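Local coordinates for protein 2-C-methyl-D-erythritol 2,4-cyclodiphosphate synthase (Thermus thermophilus, PDB 1IV3) that catalyses the conversion of 4-CDP-2-C-methyl-D-erythritol 2-phosphate to 2-C-methyl-D-erythritol 2,4-cyclodiphosphate with release of CMP, a step of the non-mevalonate route to isoprenoids, at residues L18-L23 and P103-H108; D38-A43 and A94-T99; D46-A51 and V75-A80. The protein carries 3 engineered substitutions. All coordinates share one frame; numbering follows the deposited sequence.

Contact 1 (L18-L23 and P103-H108); sequences LYLCGL and PKLGPH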
loop_
_atom_site.group_PDB
_atom_site.type_symbol
_atom_site.label_atom_id
_atom_site.label_comp_id
_atom_site.label_asym_id
_atom_site.label_seq_id
_atom_site.Cartn_x
_atom_site.Cartn_y
_atom_site.Cartn_z
ATOM N N LEU A 18 -17.596 11.910 11.667
ATOM C CA LEU A 18 -16.476 11.440 10.861
ATOM C C LEU A 18 -15.274 12.357 11.061
ATOM O O LEU A 18 -15.394 13.564 10.830
ATOM C CB LEU A 18 -16.841 11.408 9.372
ATOM C CG LEU A 18 -15.671 11.039 8.459
ATOM C CD1 LEU A 18 -15.198 9.620 8.715
ATOM C CD2 LEU A 18 -16.058 11.216 6.994
ATOM N N TYR A 19 -14.153 11.795 11.487
ATOM C CA TYR A 19 -12.927 12.560 11.639
ATOM C C TYR A 19 -11.867 12.092 10.658
ATOM O O TYR A 19 -11.624 10.878 10.582
ATOM C CB TYR A 19 -12.351 12.397 13.062
ATOM C CG TYR A 19 -13.306 13.013 14.060
ATOM C CD1 TYR A 19 -13.285 14.402 14.164
ATOM C CD2 TYR A 19 -14.160 12.255 14.835
ATOM C CE1 TYR A 19 -14.128 15.033 15.054
ATOM C CE2 TYR A 19 -15.023 12.885 15.742
ATOM C CZ TYR A 19 -14.982 14.268 15.821
ATOM O OH TYR A 19 -15.802 14.948 16.698
ATOM N N LEU A 20 -11.236 13.031 9.945
ATOM C CA LEU A 20 -10.197 12.634 8.988
ATOM C C LEU A 20 -9.140 13.725 8.945
ATOM O O LEU A 20 -9.467 14.909 8.858
ATOM C CB LEU A 20 -10.735 12.360 7.584
ATOM C CG LEU A 20 -11.460 11.026 7.389
ATOM C CD1 LEU A 20 -12.184 10.978 6.045
ATOM C CD2 LEU A 20 -10.516 9.838 7.488
ATOM N N CYS A 21 -7.886 13.297 9.047
ATOM C CA CYS A 21 -6.810 14.276 9.007
ATOM C C CYS A 21 -6.907 15.312 10.119
ATOM O O CYS A 21 -6.389 16.419 9.979
ATOM C CB CYS A 21 -6.811 15.014 7.653
ATOM S SG CYS A 21 -6.442 13.924 6.250
ATOM N N GLY A 22 -7.554 14.955 11.216
ATOM C CA GLY A 22 -7.645 15.796 12.395
ATOM C C GLY A 22 -8.884 16.661 12.371
ATOM O O GLY A 22 -9.114 17.360 13.363
ATOM N N LEU A 23 -9.668 16.627 11.294
ATOM C CA LEU A 23 -10.862 17.463 11.226
ATOM C C LEU A 23 -12.183 16.707 11.296
ATOM O O LEU A 23 -12.302 15.556 10.842
ATOM C CB LEU A 23 -10.886 18.183 9.878
ATOM C CG LEU A 23 -9.627 18.937 9.467
ATOM C CD1 LEU A 23 -9.878 19.621 8.125
ATOM C CD2 LEU A 23 -9.211 19.921 10.555
ATOM N N PRO A 103 -18.626 10.198 2.743
ATOM C CA PRO A 103 -19.042 11.306 1.888
ATOM C C PRO A 103 -17.952 11.680 0.886
ATOM O O PRO A 103 -16.820 11.204 1.003
ATOM C CB PRO A 103 -19.196 12.471 2.878
ATOM C CG PRO A 103 -18.119 12.196 3.878
ATOM C CD PRO A 103 -18.105 10.706 4.043
ATOM N N LYS A 104 -18.268 12.522 -0.092
ATOM C CA LYS A 104 -17.245 13.052 -0.983
ATOM C C LYS A 104 -16.230 13.888 -0.203
ATOM O O LYS A 104 -16.633 14.747 0.597
ATOM C CB LYS A 104 -17.888 13.920 -2.079
ATOM C CG LYS A 104 -18.782 13.082 -2.997
ATOM C CD LYS A 104 -19.360 13.919 -4.125
ATOM C CE LYS A 104 -19.087 13.281 -5.484
ATOM N NZ LYS A 104 -20.184 12.340 -5.869
ATOM N N LEU A 105 -14.949 13.643 -0.448
ATOM C CA LEU A 105 -13.919 14.406 0.276
ATOM C C LEU A 105 -13.422 15.606 -0.504
ATOM O O LEU A 105 -12.831 16.533 0.063
ATOM C CB LEU A 105 -12.786 13.451 0.689
ATOM C CG LEU A 105 -13.150 12.372 1.725
ATOM C CD1 LEU A 105 -11.913 11.615 2.186
ATOM C CD2 LEU A 105 -13.857 12.972 2.942
ATOM N N GLY A 106 -13.684 15.604 -1.820
ATOM C CA GLY A 106 -13.293 16.714 -2.675
ATOM C C GLY A 106 -13.498 18.110 -2.124
ATOM O O GLY A 106 -12.536 18.913 -2.092
ATOM N N PRO A 107 -14.710 18.416 -1.671
ATOM C CA PRO A 107 -14.990 19.770 -1.175
ATOM C C PRO A 107 -14.158 20.126 0.053
ATOM O O PRO A 107 -14.123 21.318 0.399
ATOM C CB PRO A 107 -16.480 19.733 -0.811
ATOM C CG PRO A 107 -17.026 18.617 -1.628
ATOM C CD PRO A 107 -15.919 17.584 -1.588
ATOM N N HIS A 108 -13.517 19.145 0.686
ATOM C CA HIS A 108 -12.731 19.385 1.900
ATOM C C HIS A 108 -11.231 19.303 1.690
ATOM O O HIS A 108 -10.430 19.317 2.638
ATOM C CB HIS A 108 -13.119 18.340 2.975
ATOM C CG HIS A 108 -14.582 18.457 3.308
ATOM N ND1 HIS A 108 -15.549 17.576 2.900
ATOM C CD2 HIS A 108 -15.210 19.422 4.025
ATOM C CE1 HIS A 108 -16.728 17.977 3.350
ATOM N NE2 HIS A 108 -16.542 19.089 4.033
#
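A two-stranded beta hairpin, with strand 18-20 as its first arm, packs here against the loop that leads from strand 91-99 to helix 109-120, where Leu18 meets Pro103 and Leu20 meets Leu105. The hairpin turns tightly through a type I' turn from Leu20 to Leu23, closed by paired backbone bonds, Leu20 N to Leu23 O and Leu23 N to Leu20 O. Gly22 adopts a positive phi of 92° in this turn.

Two residues apart on the strand, Leu18 and Leu20 both direct their CB atoms toward the loop, and each meets one apolar residue of it. Leu18 and Pro103 reach toward each other: CG of Leu18 stands anti to its own N (chi1 175°), and its CD2 ends 3.6 Å from Pro103 CD and 3.9 Å from Pro103 CG, meeting these two ring carbons. A cis peptide bond precedes this proline. Ser27 touches both side chains from the loop that follows the hairpin.

Residues 103-106 belong to the segment that binds the substrate, 4-CDP-2-C-methyl-D-erythritol 2-phosphate, so the hairpin probably backs part of that site. The loop ends in a short 3-10 turn, with His108 N bonded to Leu105 O, and His108 takes the N-cap position of helix 109-120; its ring has Lys104 O in plane at its edge. No hydrogen bond joins the two segments. Deeper in, the side chains of Leu20 and Leu105 cross at about a right angle, and a single methyl of the strand residue reaches both branches of the other: Leu20 CD1 lies 3.9 Å from Leu105 CD1 and 4.1 Å from Leu105 CD2.

Contact 2 (D38-A43 and A94-T99); sequences DAAMHA and ASLVLT. Engineered in segment 38-43: Met41 (natural residue Leu). With MG (magnesium ion), chain G.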
loop_
_atom_site.group_PDB
_atom_site.type_symbol
_atom_site.label_atom_id
_atom_site.label_comp_id
_atom_site.label_asym_id
_atom_site.label_seq_id
_atom_site.Cartn_x
_atom_site.Cartn_y
_atom_site.Cartn_z
ATOM N N ASP A 38 -10.018 8.179 13.259
ATOM C CA ASP A 38 -9.406 8.935 12.169
ATOM C C ASP A 38 -8.320 8.115 11.469
ATOM O O ASP A 38 -7.159 8.034 11.895
ATOM C CB ASP A 38 -8.785 10.220 12.703
ATOM C CG ASP A 38 -8.351 11.215 11.653
ATOM O OD1 ASP A 38 -7.836 10.824 10.579
ATOM O OD2 ASP A 38 -8.497 12.428 11.937
ATOM N N ALA A 39 -8.716 7.465 10.378
ATOM C CA ALA A 39 -7.846 6.513 9.694
ATOM C C ALA A 39 -6.598 7.164 9.123
ATOM O O ALA A 39 -5.524 6.557 9.062
ATOM C CB ALA A 39 -8.697 5.833 8.628
ATOM N N ALA A 40 -6.711 8.406 8.651
ATOM C CA ALA A 40 -5.585 9.174 8.131
ATOM C C ALA A 40 -4.534 9.352 9.224
ATOM O O ALA A 40 -3.367 9.017 9.076
ATOM C CB ALA A 40 -6.009 10.560 7.649
ATOM N N MET A 41 -4.996 9.895 10.357
ATOM C CA MET A 41 -4.079 10.080 11.474
ATOM C C MET A 41 -3.460 8.745 11.880
ATOM O O MET A 41 -2.257 8.658 12.133
ATOM C CB MET A 41 -4.770 10.677 12.700
ATOM C CG MET A 41 -5.122 12.147 12.654
ATOM S SD MET A 41 -3.738 13.307 12.741
ATOM C CE MET A 41 -3.546 13.748 11.058
ATOM N N HIS A 42 -4.254 7.675 11.966
ATOM C CA HIS A 42 -3.681 6.413 12.447
ATOM C C HIS A 42 -2.641 5.838 11.489
ATOM O O HIS A 42 -1.580 5.396 11.933
ATOM C CB HIS A 42 -4.775 5.369 12.661
ATOM C CG HIS A 42 -5.627 5.720 13.833
ATOM N ND1 HIS A 42 -6.709 4.987 14.238
ATOM C CD2 HIS A 42 -5.519 6.766 14.700
ATOM C CE1 HIS A 42 -7.254 5.550 15.308
ATOM N NE2 HIS A 42 -6.551 6.633 15.605
ATOM N N ALA A 43 -2.967 5.903 10.203
ATOM C CA ALA A 43 -2.008 5.345 9.231
ATOM C C ALA A 43 -0.721 6.157 9.177
ATOM O O ALA A 43 0.366 5.595 9.038
ATOM C CB ALA A 43 -2.655 5.274 7.852
ATOM N N ALA A 94 4.872 13.231 3.257
ATOM C CA ALA A 94 3.877 12.194 3.557
ATOM C C ALA A 94 2.948 12.063 2.353
ATOM O O ALA A 94 2.495 13.076 1.832
ATOM C CB ALA A 94 3.093 12.496 4.834
ATOM N N SER A 95 2.680 10.827 1.928
ATOM C CA SER A 95 1.827 10.589 0.775
ATOM C C SER A 95 0.812 9.540 1.179
ATOM O O SER A 95 1.239 8.459 1.594
ATOM C CB SER A 95 2.654 10.100 -0.420
ATOM O OG SER A 95 1.790 9.916 -1.540
ATOM N N LEU A 96 -0.481 9.861 1.098
ATOM C CA LEU A 96 -1.433 8.846 1.554
ATOM C C LEU A 96 -2.714 8.859 0.737
ATOM O O LEU A 96 -3.032 9.868 0.118
ATOM C CB LEU A 96 -1.792 9.060 3.021
ATOM C CG LEU A 96 -2.606 10.318 3.321
ATOM C CD1 LEU A 96 -3.273 10.228 4.689
ATOM C CD2 LEU A 96 -1.710 11.551 3.287
ATOM N N VAL A 97 -3.389 7.711 0.806
ATOM C CA VAL A 97 -4.656 7.552 0.109
ATOM C C VAL A 97 -5.750 7.245 1.127
ATOM O O VAL A 97 -5.588 6.361 1.967
ATOM C CB VAL A 97 -4.621 6.380 -0.884
ATOM C CG1 VAL A 97 -5.904 6.259 -1.676
ATOM C CG2 VAL A 97 -3.431 6.552 -1.838
ATOM N N LEU A 98 -6.840 7.987 0.997
ATOM C CA LEU A 98 -8.046 7.714 1.745
ATOM C C LEU A 98 -9.107 7.135 0.804
ATOM O O LEU A 98 -9.361 7.728 -0.247
ATOM C CB LEU A 98 -8.610 8.967 2.386
ATOM C CG LEU A 98 -7.598 9.771 3.192
ATOM C CD1 LEU A 98 -8.338 10.901 3.911
ATOM C CD2 LEU A 98 -6.844 8.892 4.174
ATOM N N THR A 99 -9.668 6.016 1.256
ATOM C CA THR A 99 -10.674 5.313 0.469
ATOM C C THR A 99 -11.958 5.171 1.262
ATOM O O THR A 99 -11.960 4.661 2.388
ATOM C CB THR A 99 -10.154 3.920 0.065
ATOM O OG1 THR A 99 -8.923 4.063 -0.656
ATOM C CG2 THR A 99 -11.139 3.232 -0.853
HETATM MG MG MG G . -7.654 3.485 13.402
HETATM O O HOH W 1 -7.072 1.759 14.860
#
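This is an apolar helix-on-sheet contact near the centre of the chain, where the first turn of helix 39-50 lies over strand 91-99 of the main mixed sheet. Ala40 bears on Leu96 and Leu98. Its CA comes within 7.0 Å of the CA of Leu98, a close approach consistent with the small side chain of alanine. Ala40 CB touches Leu98 CD2 at 3.9 Å and Leu96 CD1 at 4.0 Å, so one methyl is shared between two leucines that rise from the same face of the strand.

The two leucines get there by different torsions. In Leu96, CG lies between the backbone N and the carbonyl carbon (chi1 68°), whereas in Leu98 it is anti to the carbonyl carbon (chi1 -51°). Leu116 of helix 109-120 packs on Leu96, and Leu105 on Leu98. On the strand's other face, Ser95 OG hydrogen-bonds to Tyr5 N and Ser50 OG of a neighbouring subunit.

The helix start is fixed by Asp38 at the N-cap. Met41 N, of an engineered residue, gives a nearly straight bond to Asp38 OD1 (3.0 Å, 177°), arriving from above the carboxylate plane. OD1 accepts as well from Cys21 N, and OD2 from Gly22 N, both in the hairpin turn, so this buried group is gripped by three N-H donors.

His42, one position beyond Met41, binds the magnesium ion through ND1 at 2.0 Å. Asp38 O lies over one face of its ring, offset toward the rim, and Ser73 OG bonds to NE2, holding the ring's rotation. Asp8, His10 and a water also bind the ion: this is the Asp-His-His metal site of the IspF family, carried on a capped helix that packs against the sheet.

Contact 3 (D46-A51 and V75-A80); sequences DALLSA and VFLREA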
loop_
_atom_site.group_PDB
_atom_site.type_symbol
_atom_site.label_atom_id
_atom_site.label_comp_id
_atom_site.label_asym_id
_atom_site.label_seq_id
_atom_site.Cartn_x
_atom_site.Cartn_y
_atom_site.Cartn_z
ATOM N N ASP A 46 1.286 5.239 12.434
ATOM C CA ASP A 46 1.952 3.946 12.261
ATOM C C ASP A 46 3.128 4.061 11.284
ATOM O O ASP A 46 4.180 3.460 11.508
ATOM C CB ASP A 46 0.989 2.865 11.783
ATOM C CG ASP A 46 0.263 2.129 12.896
ATOM O OD1 ASP A 46 0.634 2.319 14.075
ATOM O OD2 ASP A 46 -0.664 1.336 12.609
ATOM N N ALA A 47 2.984 4.801 10.186
ATOM C CA ALA A 47 4.072 4.926 9.217
ATOM C C ALA A 47 5.296 5.578 9.849
ATOM O O ALA A 47 6.429 5.142 9.624
ATOM C CB ALA A 47 3.615 5.726 8.002
ATOM N N LEU A 48 5.079 6.650 10.643
ATOM C CA LEU A 48 6.177 7.301 11.360
ATOM C C LEU A 48 6.861 6.359 12.326
ATOM O O LEU A 48 8.093 6.257 12.355
ATOM C CB LEU A 48 5.629 8.515 12.125
ATOM C CG LEU A 48 5.175 9.702 11.267
ATOM C CD1 LEU A 48 4.460 10.751 12.132
ATOM C CD2 LEU A 48 6.343 10.372 10.541
ATOM N N LEU A 49 6.050 5.666 13.135
ATOM C CA LEU A 49 6.624 4.730 14.109
ATOM C C LEU A 49 7.428 3.667 13.384
ATOM O O LEU A 49 8.538 3.283 13.757
ATOM C CB LEU A 49 5.515 4.078 14.935
ATOM C CG LEU A 49 4.702 5.008 15.849
ATOM C CD1 LEU A 49 3.611 4.213 16.565
ATOM C CD2 LEU A 49 5.610 5.710 16.845
ATOM N N SER A 50 6.818 3.157 12.319
ATOM C CA SER A 50 7.420 2.112 11.494
ATOM C C SER A 50 8.790 2.519 10.953
ATOM O O SER A 50 9.700 1.686 10.872
ATOM C CB SER A 50 6.459 1.775 10.339
ATOM O OG SER A 50 6.822 0.499 9.811
ATOM N N ALA A 51 8.933 3.787 10.574
ATOM C CA ALA A 51 10.189 4.263 10.006
ATOM C C ALA A 51 11.360 4.101 10.977
ATOM O O ALA A 51 12.504 4.134 10.524
ATOM C CB ALA A 51 10.096 5.719 9.575
ATOM N N VAL A 75 -3.023 13.703 18.901
ATOM C CA VAL A 75 -2.098 13.602 20.026
ATOM C C VAL A 75 -1.128 12.439 19.865
ATOM O O VAL A 75 0.040 12.496 20.263
ATOM C CB VAL A 75 -2.895 13.423 21.334
ATOM C CG1 VAL A 75 -2.001 12.955 22.468
ATOM C CG2 VAL A 75 -3.599 14.742 21.662
ATOM N N PHE A 76 -1.619 11.362 19.270
ATOM C CA PHE A 76 -0.786 10.207 18.980
ATOM C C PHE A 76 0.206 10.574 17.883
ATOM O O PHE A 76 1.378 10.231 17.972
ATOM C CB PHE A 76 -1.602 9.005 18.523
ATOM C CG PHE A 76 -2.721 8.682 19.499
ATOM C CD1 PHE A 76 -2.586 8.998 20.844
ATOM C CD2 PHE A 76 -3.877 8.066 19.041
ATOM C CE1 PHE A 76 -3.618 8.717 21.723
ATOM C CE2 PHE A 76 -4.918 7.790 19.926
ATOM C CZ PHE A 76 -4.776 8.116 21.269
ATOM N N LEU A 77 -0.278 11.255 16.848
ATOM C CA LEU A 77 0.611 11.604 15.745
ATOM C C LEU A 77 1.756 12.477 16.234
ATOM O O LEU A 77 2.927 12.270 15.912
ATOM C CB LEU A 77 -0.187 12.324 14.648
ATOM C CG LEU A 77 0.729 12.830 13.515
ATOM C CD1 LEU A 77 0.822 11.753 12.444
ATOM C CD2 LEU A 77 0.208 14.154 13.001
ATOM N N ARG A 78 1.408 13.484 17.049
ATOM C CA ARG A 78 2.452 14.349 17.609
ATOM C C ARG A 78 3.408 13.601 18.519
ATOM O O ARG A 78 4.608 13.888 18.558
ATOM C CB ARG A 78 1.788 15.506 18.374
ATOM C CG ARG A 78 0.875 16.348 17.489
ATOM C CD ARG A 78 0.637 17.719 18.102
ATOM N NE ARG A 78 0.007 18.659 17.163
ATOM C CZ ARG A 78 0.691 19.664 16.616
ATOM N NH1 ARG A 78 1.971 19.810 16.919
ATOM N NH2 ARG A 78 0.109 20.507 15.776
ATOM N N GLU A 79 2.933 12.631 19.293
ATOM C CA GLU A 79 3.892 11.875 20.105
ATOM C C GLU A 79 4.835 11.070 19.222
ATOM O O GLU A 79 6.041 10.961 19.463
ATOM C CB GLU A 79 3.121 10.985 21.072
ATOM C CG GLU A 79 3.922 10.101 21.991
ATOM C CD GLU A 79 4.868 10.814 22.931
ATOM O OE1 GLU A 79 4.923 12.060 23.012
ATOM O OE2 GLU A 79 5.598 10.075 23.639
ATOM N N ALA A 80 4.290 10.472 18.143
ATOM C CA ALA A 80 5.191 9.738 17.254
ATOM C C ALA A 80 6.198 10.683 16.656
ATOM O O ALA A 80 7.371 10.356 16.476
ATOM C CB ALA A 80 4.406 9.015 16.144
#
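Helices 39-50 and 73-86 run side by side in nearly the same direction here, the axes of segments 46-50 and 75-80 making an angle of 18° and approaching to 9.4 Å. The backbones come nearest at Leu49 and Ala80, whose CA atoms are 6.1 Å apart. With no hydrogen bond across it, the interface consists of buried hydrocarbon from Leu48, Leu49, Leu77 and Ala80.

Ala80 points its methyl at the facing helix and meets two consecutive leucines there. Leu49 CD2 closes to 3.6 Å from Ala80 CB, while the flank of Leu48 comes in by its own CB, 4.2 Å from Ala80 CB. In Leu49 it is the end of the side chain that reaches across: CG is anti to the carbonyl carbon (chi1 -65°), and CD2 is laid against the methyl.

One turn earlier on helix 73-86, Leu77 has a different first torsion from the two leucines opposite, with CG anti to the backbone N (chi1 175°). This carries its tip over to Leu48, where CD1 of Leu77 and CD1 of Leu48 touch at 3.8 Å as the two side chains cross obliquely. Leu77 also packs on Met41, Leu44 and Thr45 of helix 39-50, extending the seam toward that helix's N-terminal end.

Polar groups lie around this seam. Asp46 OD1 accepts from Ile57 N, and Ser50 OG bonds to Ser95 OG of a neighbouring subunit, so helix 39-50 also takes part in the trimer interface. The ring of Phe76 stacks with Phe61, a residue predicted to bind substrate, which also lies close to Leu49. The whole is a near-parallel helix pair on the alpha/beta subunit of the IspF homotrimer, with helix 39-50 set between the sheet and helix 73-86.

Overall arrangement
All three contacts are apolar and buried, but they differ in depth and in what surrounds them. Contact 2 is the most central, its centre about 4 Å from the centre of the chain, while contacts 1 and 3 lie farther out on opposite sides of it, their centres about 20 Å apart. Helix 39-50 serves both contacts 2 and 3, first against the sheet and then against a second helix, and Met41 SD packs on Leu77 CD2 between them. Contact 1 joins contact 2 by polar means, through the Asp38 carboxylate. Substrate-binding residues belong to contact 1 and one magnesium ligand, His42, to contact 2; contact 3 joins helix to helix.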